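Local coordinates for protein desmoplakin (PDB 3R6N) that probably links adhesion complexes at desmosomes, with a plakin domain whose spectrin repeats form a rigid rod, at residues 362-373 and 412-423. Sequence-based numbering, arbitrary orientation.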
ATOM      1  N   GLN A 362     -41.630  -8.952  -6.668  1.00 91.85           N
ATOM      2  CA  GLN A 362     -42.904  -8.417  -7.129  1.00 93.00           C
ATOM      3  C   GLN A 362     -43.317  -9.050  -8.457  1.00 92.13           C
ATOM      4  O   GLN A 362     -44.451  -9.499  -8.606  1.00 92.25           O
ATOM      5  CB  GLN A 362     -42.839  -6.892  -7.258  1.00 94.80           C
ATOM      6  CG  GLN A 362     -44.198  -6.216  -7.409  1.00 96.51           C
ATOM      7  CD  GLN A 362     -44.935  -6.059  -6.089  1.00 98.23           C
ATOM      8  OE1 GLN A 362     -45.684  -6.943  -5.668  1.00 97.87           O
ATOM      9  NE2 GLN A 362     -44.729  -4.922  -5.430  1.00100.48           N
ATOM     10  N   LEU A 363     -42.395  -9.093  -9.412  1.00 92.13           N
ATOM     11  CA  LEU A 363     -42.670  -9.698 -10.714  1.00 91.88           C
ATOM     12  C   LEU A 363     -42.996 -11.179 -10.595  1.00 90.86           C
ATOM     13  O   LEU A 363     -43.781 -11.714 -11.374  1.00 91.07           O
ATOM     14  CB  LEU A 363     -41.483  -9.524 -11.662  1.00 91.97           C
ATOM     15  CG  LEU A 363     -41.043  -8.104 -12.018  1.00 93.06           C
ATOM     16  CD1 LEU A 363     -39.862  -8.147 -12.977  1.00 93.25           C
ATOM     17  CD2 LEU A 363     -42.194  -7.312 -12.616  1.00 94.22           C
ATOM     18  N   TYR A 364     -42.380 -11.844  -9.627  1.00 83.76           N
ATOM     19  CA  TYR A 364     -42.571 -13.276  -9.444  1.00 82.82           C
ATOM     20  C   TYR A 364     -43.998 -13.571  -9.002  1.00 83.04           C
ATOM     21  O   TYR A 364     -44.760 -14.220  -9.717  1.00 83.16           O
ATOM     22  CB  TYR A 364     -41.585 -13.808  -8.408  1.00 81.86           C
ATOM     23  CG  TYR A 364     -41.533 -15.316  -8.302  1.00 78.55           C
ATOM     24  CD1 TYR A 364     -41.019 -16.089  -9.337  1.00 78.59           C
ATOM     25  CD2 TYR A 364     -41.973 -15.967  -7.154  1.00 77.98           C
ATOM     26  CE1 TYR A 364     -40.958 -17.467  -9.240  1.00 78.09           C
ATOM     27  CE2 TYR A 364     -41.915 -17.346  -7.047  1.00 77.21           C
ATOM     28  CZ  TYR A 364     -41.407 -18.090  -8.093  1.00 77.26           C
ATOM     29  OH  TYR A 364     -41.346 -19.463  -7.992  1.00 75.57           O
ATOM     30  N   ILE A 365     -44.351 -13.079  -7.821  1.00 94.70           N
ATOM     31  CA  ILE A 365     -45.674 -13.310  -7.262  1.00 95.25           C
ATOM     32  C   ILE A 365     -46.757 -12.779  -8.188  1.00 96.24           C
ATOM     33  O   ILE A 365     -47.862 -13.311  -8.224  1.00 96.46           O
ATOM     34  CB  ILE A 365     -45.820 -12.671  -5.871  1.00 96.34           C
ATOM     35  CG1 ILE A 365     -45.686 -11.152  -5.967  1.00 97.86           C
ATOM     36  CG2 ILE A 365     -44.785 -13.240  -4.910  1.00 95.48           C
ATOM     37  CD1 ILE A 365     -45.561 -10.469  -4.622  1.00 99.45           C
ATOM     38  N   ASN A 366     -46.435 -11.729  -8.937  1.00103.08           N
ATOM     39  CA  ASN A 366     -47.368 -11.192  -9.917  1.00104.08           C
ATOM     40  C   ASN A 366     -47.739 -12.244 -10.947  1.00103.59           C
ATOM     41  O   ASN A 366     -48.915 -12.451 -11.240  1.00104.16           O
ATOM     42  CB  ASN A 366     -46.790  -9.961 -10.616  1.00104.84           C
ATOM     43  CG  ASN A 366     -47.148  -8.670  -9.908  1.00106.34           C
ATOM     44  OD1 ASN A 366     -48.187  -8.574  -9.256  1.00107.34           O
ATOM     45  ND2 ASN A 366     -46.286  -7.666 -10.036  1.00106.85           N
ATOM     46  N   MET A 367     -46.732 -12.917 -11.488  1.00 89.72           N
ATOM     47  CA  MET A 367     -46.972 -13.957 -12.479  1.00 89.83           C
ATOM     48  C   MET A 367     -47.528 -15.223 -11.838  1.00 89.14           C
ATOM     49  O   MET A 367     -48.440 -15.845 -12.377  1.00 89.67           O
ATOM     50  CB  MET A 367     -45.698 -14.255 -13.264  1.00 89.90           C
ATOM     51  CG  MET A 367     -45.095 -13.013 -13.892  1.00 90.66           C
ATOM     52  SD  MET A 367     -44.165 -13.342 -15.397  1.00 91.93           S
ATOM     53  CE  MET A 367     -42.950 -14.509 -14.797  1.00 91.00           C
ATOM     54  N   LYS A 368     -46.989 -15.594 -10.682  1.00 92.89           N
ATOM     55  CA  LYS A 368     -47.477 -16.767  -9.964  1.00 92.26           C
ATOM     56  C   LYS A 368     -48.977 -16.669  -9.707  1.00 92.95           C
ATOM     57  O   LYS A 368     -49.685 -17.679  -9.689  1.00 92.88           O
ATOM     58  CB  LYS A 368     -46.711 -16.960  -8.651  1.00 91.31           C
ATOM     59  CG  LYS A 368     -45.548 -17.941  -8.757  1.00 90.42           C
ATOM     60  CD  LYS A 368     -46.050 -19.363  -8.992  1.00 90.31           C
ATOM     61  CE  LYS A 368     -45.059 -20.199  -9.796  1.00 90.42           C
ATOM     62  NZ  LYS A 368     -43.771 -20.410  -9.082  1.00 89.48           N
ATOM     63  N   SER A 369     -49.459 -15.447  -9.515  1.00 92.94           N
ATOM     64  CA  SER A 369     -50.872 -15.218  -9.263  1.00 93.98           C
ATOM     65  C   SER A 369     -51.649 -15.214 -10.567  1.00 94.69           C
ATOM     66  O   SER A 369     -52.826 -15.561 -10.597  1.00 95.29           O
ATOM     67  CB  SER A 369     -51.086 -13.896  -8.528  1.00 95.17           C
ATOM     68  OG  SER A 369     -50.816 -12.796  -9.380  1.00 95.76           O
ATOM     69  N   LEU A 370     -50.993 -14.809 -11.648  1.00103.94           N
ATOM     70  CA  LEU A 370     -51.645 -14.800 -12.948  1.00104.95           C
ATOM     71  C   LEU A 370     -51.793 -16.225 -13.462  1.00104.86           C
ATOM     72  O   LEU A 370     -52.648 -16.508 -14.299  1.00105.89           O
ATOM     73  CB  LEU A 370     -50.860 -13.952 -13.947  1.00105.48           C
ATOM     74  CG  LEU A 370     -51.562 -13.774 -15.294  1.00106.87           C
ATOM     75  CD1 LEU A 370     -52.919 -13.114 -15.101  1.00107.63           C
ATOM     76  CD2 LEU A 370     -50.702 -12.973 -16.255  1.00107.62           C
ATOM     77  N   VAL A 371     -50.956 -17.121 -12.947  1.00 79.76           N
ATOM     78  CA  VAL A 371     -51.025 -18.530 -13.317  1.00 79.89           C
ATOM     79  C   VAL A 371     -52.132 -19.238 -12.545  1.00 79.66           C
ATOM     80  O   VAL A 371     -52.852 -20.067 -13.100  1.00 78.93           O
ATOM     81  CB  VAL A 371     -49.687 -19.256 -13.072  1.00 77.31           C
ATOM     82  CG1 VAL A 371     -49.810 -20.727 -13.428  1.00 76.94           C
ATOM     83  CG2 VAL A 371     -48.575 -18.609 -13.879  1.00 77.57           C
ATOM     84  N   SER A 372     -52.266 -18.910 -11.265  1.00 85.17           N
ATOM     85  CA  SER A 372     -53.324 -19.493 -10.448  1.00 85.21           C
ATOM     86  C   SER A 372     -54.686 -19.016 -10.926  1.00 86.51           C
ATOM     87  O   SER A 372     -55.690 -19.700 -10.751  1.00 87.00           O
ATOM     88  CB  SER A 372     -53.134 -19.145  -8.969  1.00 84.67           C
ATOM     89  OG  SER A 372     -52.136 -19.955  -8.372  1.00 83.45           O
ATOM     90  N   TRP A 373     -54.710 -17.832 -11.528  1.00105.22           N
ATOM     91  CA  TRP A 373     -55.942 -17.281 -12.071  1.00106.55           C
ATOM     92  C   TRP A 373     -56.400 -18.137 -13.241  1.00107.24           C
ATOM     93  O   TRP A 373     -57.556 -18.554 -13.303  1.00108.02           O
ATOM     94  CB  TRP A 373     -55.727 -15.835 -12.517  1.00107.19           C
ATOM     95  CG  TRP A 373     -56.987 -15.137 -12.931  1.00108.66           C
ATOM     96  CD1 TRP A 373     -57.935 -14.606 -12.111  1.00109.62           C
ATOM     97  CD2 TRP A 373     -57.429 -14.886 -14.271  1.00109.66           C
ATOM     98  NE1 TRP A 373     -58.946 -14.044 -12.854  1.00111.01           N
ATOM     99  CE2 TRP A 373     -58.658 -14.201 -14.184  1.00110.95           C
ATOM    100  CE3 TRP A 373     -56.906 -15.174 -15.535  1.00109.91           C
ATOM    101  CZ2 TRP A 373     -59.371 -13.801 -15.310  1.00112.20           C
ATOM    102  CZ3 TRP A 373     -57.617 -14.777 -16.653  1.00111.35           C
ATOM    103  CH2 TRP A 373     -58.836 -14.098 -16.533  1.00112.33           C
ATOM    104  N   GLU A 412     -54.553 -21.198  -3.740  1.00 95.49           N
ATOM    105  CA  GLU A 412     -53.273 -20.724  -4.252  1.00 94.36           C
ATOM    106  C   GLU A 412     -53.383 -19.311  -4.802  1.00 95.29           C
ATOM    107  O   GLU A 412     -52.478 -18.497  -4.627  1.00 95.17           O
ATOM    108  CB  GLU A 412     -52.746 -21.662  -5.336  1.00 93.08           C
ATOM    109  CG  GLU A 412     -51.784 -22.704  -4.819  1.00 91.84           C
ATOM    110  CD  GLU A 412     -50.463 -22.101  -4.383  1.00 91.15           C
ATOM    111  OE1 GLU A 412     -49.943 -21.236  -5.122  1.00 91.14           O
ATOM    112  OE2 GLU A 412     -49.950 -22.490  -3.307  1.00 90.75           O
ATOM    113  N   PHE A 413     -54.494 -19.024  -5.475  1.00 84.32           N
ATOM    114  CA  PHE A 413     -54.717 -17.693  -6.027  1.00 85.37           C
ATOM    115  C   PHE A 413     -54.850 -16.665  -4.911  1.00 87.03           C
ATOM    116  O   PHE A 413     -54.124 -15.674  -4.884  1.00 87.31           O
ATOM    117  CB  PHE A 413     -55.960 -17.665  -6.914  1.00 86.28           C
ATOM    118  CG  PHE A 413     -56.347 -16.285  -7.358  1.00 87.65           C
ATOM    119  CD1 PHE A 413     -55.842 -15.754  -8.531  1.00 87.21           C
ATOM    120  CD2 PHE A 413     -57.206 -15.514  -6.594  1.00 90.01           C
ATOM    121  CE1 PHE A 413     -56.193 -14.482  -8.938  1.00 88.83           C
ATOM    122  CE2 PHE A 413     -57.562 -14.240  -6.994  1.00 92.09           C
ATOM    123  CZ  PHE A 413     -57.055 -13.723  -8.168  1.00 91.36           C
ATOM    124  N   ILE A 414     -55.791 -16.902  -4.001  1.00 82.61           N
ATOM    125  CA  ILE A 414     -55.964 -16.043  -2.836  1.00 84.92           C
ATOM    126  C   ILE A 414     -54.625 -15.764  -2.161  1.00 84.41           C
ATOM    127  O   ILE A 414     -54.359 -14.645  -1.727  1.00 86.07           O
ATOM    128  CB  ILE A 414     -56.913 -16.678  -1.808  1.00 86.53           C
ATOM    129  CG1 ILE A 414     -58.366 -16.478  -2.233  1.00 88.17           C
ATOM    130  CG2 ILE A 414     -56.680 -16.081  -0.428  1.00 88.91           C
ATOM    131  CD1 ILE A 414     -59.368 -16.977  -1.219  1.00 90.29           C
ATOM    132  N   ARG A 415     -53.783 -16.789  -2.084  1.00 97.90           N
ATOM    133  CA  ARG A 415     -52.488 -16.671  -1.429  1.00 97.26           C
ATOM    134  C   ARG A 415     -51.522 -15.784  -2.215  1.00 96.47           C
ATOM    135  O   ARG A 415     -50.890 -14.892  -1.651  1.00 97.50           O
ATOM    136  CB  ARG A 415     -51.881 -18.058  -1.209  1.00 95.19           C
ATOM    137  CG  ARG A 415     -50.760 -18.087  -0.196  1.00 94.06           C
ATOM    138  CD  ARG A 415     -50.120 -19.461  -0.120  1.00 91.44           C
ATOM    139  NE  ARG A 415     -49.516 -19.852  -1.392  1.00 90.87           N
ATOM    140  CZ  ARG A 415     -48.347 -19.396  -1.835  1.00 90.00           C
ATOM    141  NH1 ARG A 415     -47.653 -18.527  -1.111  1.00 90.25           N
ATOM    142  NH2 ARG A 415     -47.874 -19.807  -3.005  1.00 88.73           N
ATOM    143  N   ASN A 416     -51.407 -16.033  -3.516  1.00 99.93           N
ATOM    144  CA  ASN A 416     -50.500 -15.269  -4.369  1.00 99.27           C
ATOM    145  C   ASN A 416     -51.042 -13.890  -4.714  1.00101.05           C
ATOM    146  O   ASN A 416     -50.293 -12.991  -5.095  1.00101.14           O
ATOM    147  CB  ASN A 416     -50.209 -16.034  -5.658  1.00 97.63           C
ATOM    148  CG  ASN A 416     -49.386 -17.279  -5.422  1.00 96.02           C
ATOM    149  OD1 ASN A 416     -48.603 -17.348  -4.471  1.00 95.68           O
ATOM    150  ND2 ASN A 416     -49.556 -18.275  -6.287  1.00 95.25           N
ATOM    151  N   SER A 417     -52.353 -13.734  -4.585  1.00106.23           N
ATOM    152  CA  SER A 417     -53.016 -12.477  -4.904  1.00108.20           C
ATOM    153  C   SER A 417     -52.834 -11.473  -3.771  1.00110.53           C
ATOM    154  O   SER A 417     -52.929 -10.263  -3.974  1.00112.20           O
ATOM    155  CB  SER A 417     -54.506 -12.723  -5.160  1.00109.28           C
ATOM    156  OG  SER A 417     -55.179 -11.521  -5.489  1.00111.35           O
ATOM    157  N   GLN A 418     -52.566 -11.993  -2.578  1.00144.74           N
ATOM    158  CA  GLN A 418     -52.391 -11.168  -1.389  1.00147.48           C
ATOM    159  C   GLN A 418     -51.509  -9.953  -1.662  1.00148.02           C
ATOM    160  O   GLN A 418     -51.957  -8.811  -1.544  1.00150.71           O
ATOM    161  CB  GLN A 418     -51.804 -12.003  -0.250  1.00147.13           C
ATOM    162  CG  GLN A 418     -51.659 -11.260   1.063  1.00147.17           C
ATOM    163  CD  GLN A 418     -51.195 -12.163   2.191  1.00143.36           C
ATOM    164  OE1 GLN A 418     -50.527 -11.717   3.125  1.00142.21           O
ATOM    165  NE2 GLN A 418     -51.554 -13.441   2.112  1.00141.78           N
ATOM    166  N   GLY A 419     -50.258 -10.202  -2.033  1.00125.70           N
ATOM    167  CA  GLY A 419     -49.316  -9.129  -2.296  1.00126.04           C
ATOM    168  C   GLY A 419     -49.037  -8.908  -3.770  1.00124.20           C
ATOM    169  O   GLY A 419     -47.893  -8.696  -4.169  1.00122.93           O
ATOM    170  N   SER A 420     -50.085  -8.949  -4.584  1.00126.06           N
ATOM    171  CA  SER A 420     -49.935  -8.794  -6.026  1.00124.69           C
ATOM    172  C   SER A 420     -50.529  -7.478  -6.506  1.00126.74           C
ATOM    173  O   SER A 420     -51.425  -6.923  -5.868  1.00129.18           O
ATOM    174  CB  SER A 420     -50.598  -9.964  -6.759  1.00123.15           C
ATOM    175  OG  SER A 420     -50.482  -9.820  -8.164  1.00122.34           O
ATOM    176  N   GLU A 421     -50.028  -6.983  -7.633  1.00112.83           N
ATOM    177  CA  GLU A 421     -50.535  -5.746  -8.218  1.00114.63           C
ATOM    178  C   GLU A 421     -51.225  -6.013  -9.553  1.00113.90           C
ATOM    179  O   GLU A 421     -51.385  -5.110 -10.373  1.00114.78           O
ATOM    180  CB  GLU A 421     -49.402  -4.731  -8.388  1.00114.96           C
ATOM    181  CG  GLU A 421     -48.244  -5.214  -9.250  1.00112.64           C
ATOM    182  CD  GLU A 421     -46.921  -4.574  -8.861  1.00112.74           C
ATOM    183  OE1 GLU A 421     -46.814  -4.087  -7.716  1.00114.26           O
ATOM    184  OE2 GLU A 421     -45.989  -4.560  -9.694  1.00111.59           O
ATOM    185  N   MET A 422     -51.640  -7.257  -9.757  1.00107.33           N
ATOM    186  CA  MET A 422     -52.262  -7.665 -11.010  1.00106.84           C
ATOM    187  C   MET A 422     -53.783  -7.626 -10.929  1.00108.26           C
ATOM    188  O   MET A 422     -54.469  -7.488 -11.945  1.00108.68           O
ATOM    189  CB  MET A 422     -51.801  -9.072 -11.387  1.00104.85           C
ATOM    190  CG  MET A 422     -50.330  -9.162 -11.729  1.00103.66           C
ATOM    191  SD  MET A 422     -49.979  -8.551 -13.385  1.00104.14           S
ATOM    192  CE  MET A 422     -50.451  -9.978 -14.363  1.00103.71           C
ATOM    193  N   PHE A 423     -54.308  -7.748  -9.715  1.00108.04           N
ATOM    194  CA  PHE A 423     -55.748  -7.829  -9.524  1.00109.57           C
ATOM    195  C   PHE A 423     -56.262  -6.850  -8.473  1.00112.45           C
ATOM    196  O   PHE A 423     -55.963  -6.977  -7.285  1.00113.15           O
ATOM    197  CB  PHE A 423     -56.152  -9.258  -9.157  1.00108.42           C
ATOM    198  CG  PHE A 423     -55.754 -10.279 -10.182  1.00106.22           C
ATOM    199  CD1 PHE A 423     -56.604 -10.598 -11.228  1.00106.33           C
ATOM    200  CD2 PHE A 423     -54.528 -10.917 -10.103  1.00104.42           C
ATOM    201  CE1 PHE A 423     -56.238 -11.537 -12.175  1.00104.97           C
ATOM    202  CE2 PHE A 423     -54.156 -11.855 -11.046  1.00103.00           C
ATOM    203  CZ  PHE A 423     -55.011 -12.167 -12.083  1.00103.42           C
TER
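Asn366 fastens the middle of helix 340-384 to the loop that follows helix 399-417. Its OD1 accepts two bonds in the carbonyl plane: Glu421 N donates over 2.9 Å, nearly straight at 166°, and Ser420 OG lies 2.8 Å from the same oxygen. Ser420 OG in turn accepts from the backbone N of Met422, an ST turn that shapes the loop. Asparagine suits this buried place because its amide can also donate, and ND2 gives a weak bond to Glu421 OE2.

One turn further on, the helices run nearly antiparallel, the axes of these short segments approaching to 8.4 Å, and the short side chains of Ser369 and Ser372 let them come close. Ser369 CB packs against Asn416 CB, and Ser372 CB rests 3.6 Å from Phe413 CA. Ser369 OG, held between its backbone N and carbonyl carbon (chi1 70°), bonds back to Asn366 O, which gives the buried hydroxyl proton an acceptor in its own helix.

Beyond them, Trp373, Phe413 and Phe423 form an aromatic cluster. Phe423 CE1 sits over one face of the indole, 3.5 Å from Trp373 CD1, whereas Phe413 CE1 comes to the indole edge. Unbranched Met422 bends at chi2 and chi3, bringing CE to Leu370 CD2 at 3.6 Å.

The solvent side is looser: the side chains of Gln362 and Glu421 cross at the exposed rim beside Gly419, and Glu412 forms a salt bridge with Arg415 along its own helix.

In this rod of packed helices, Ile431 of helix 425-447 touches both Trp373 and Phe413, while Leu370 and Met367 turn to Leu237 and Ile241 of helix 234-265, from earlier in the chain.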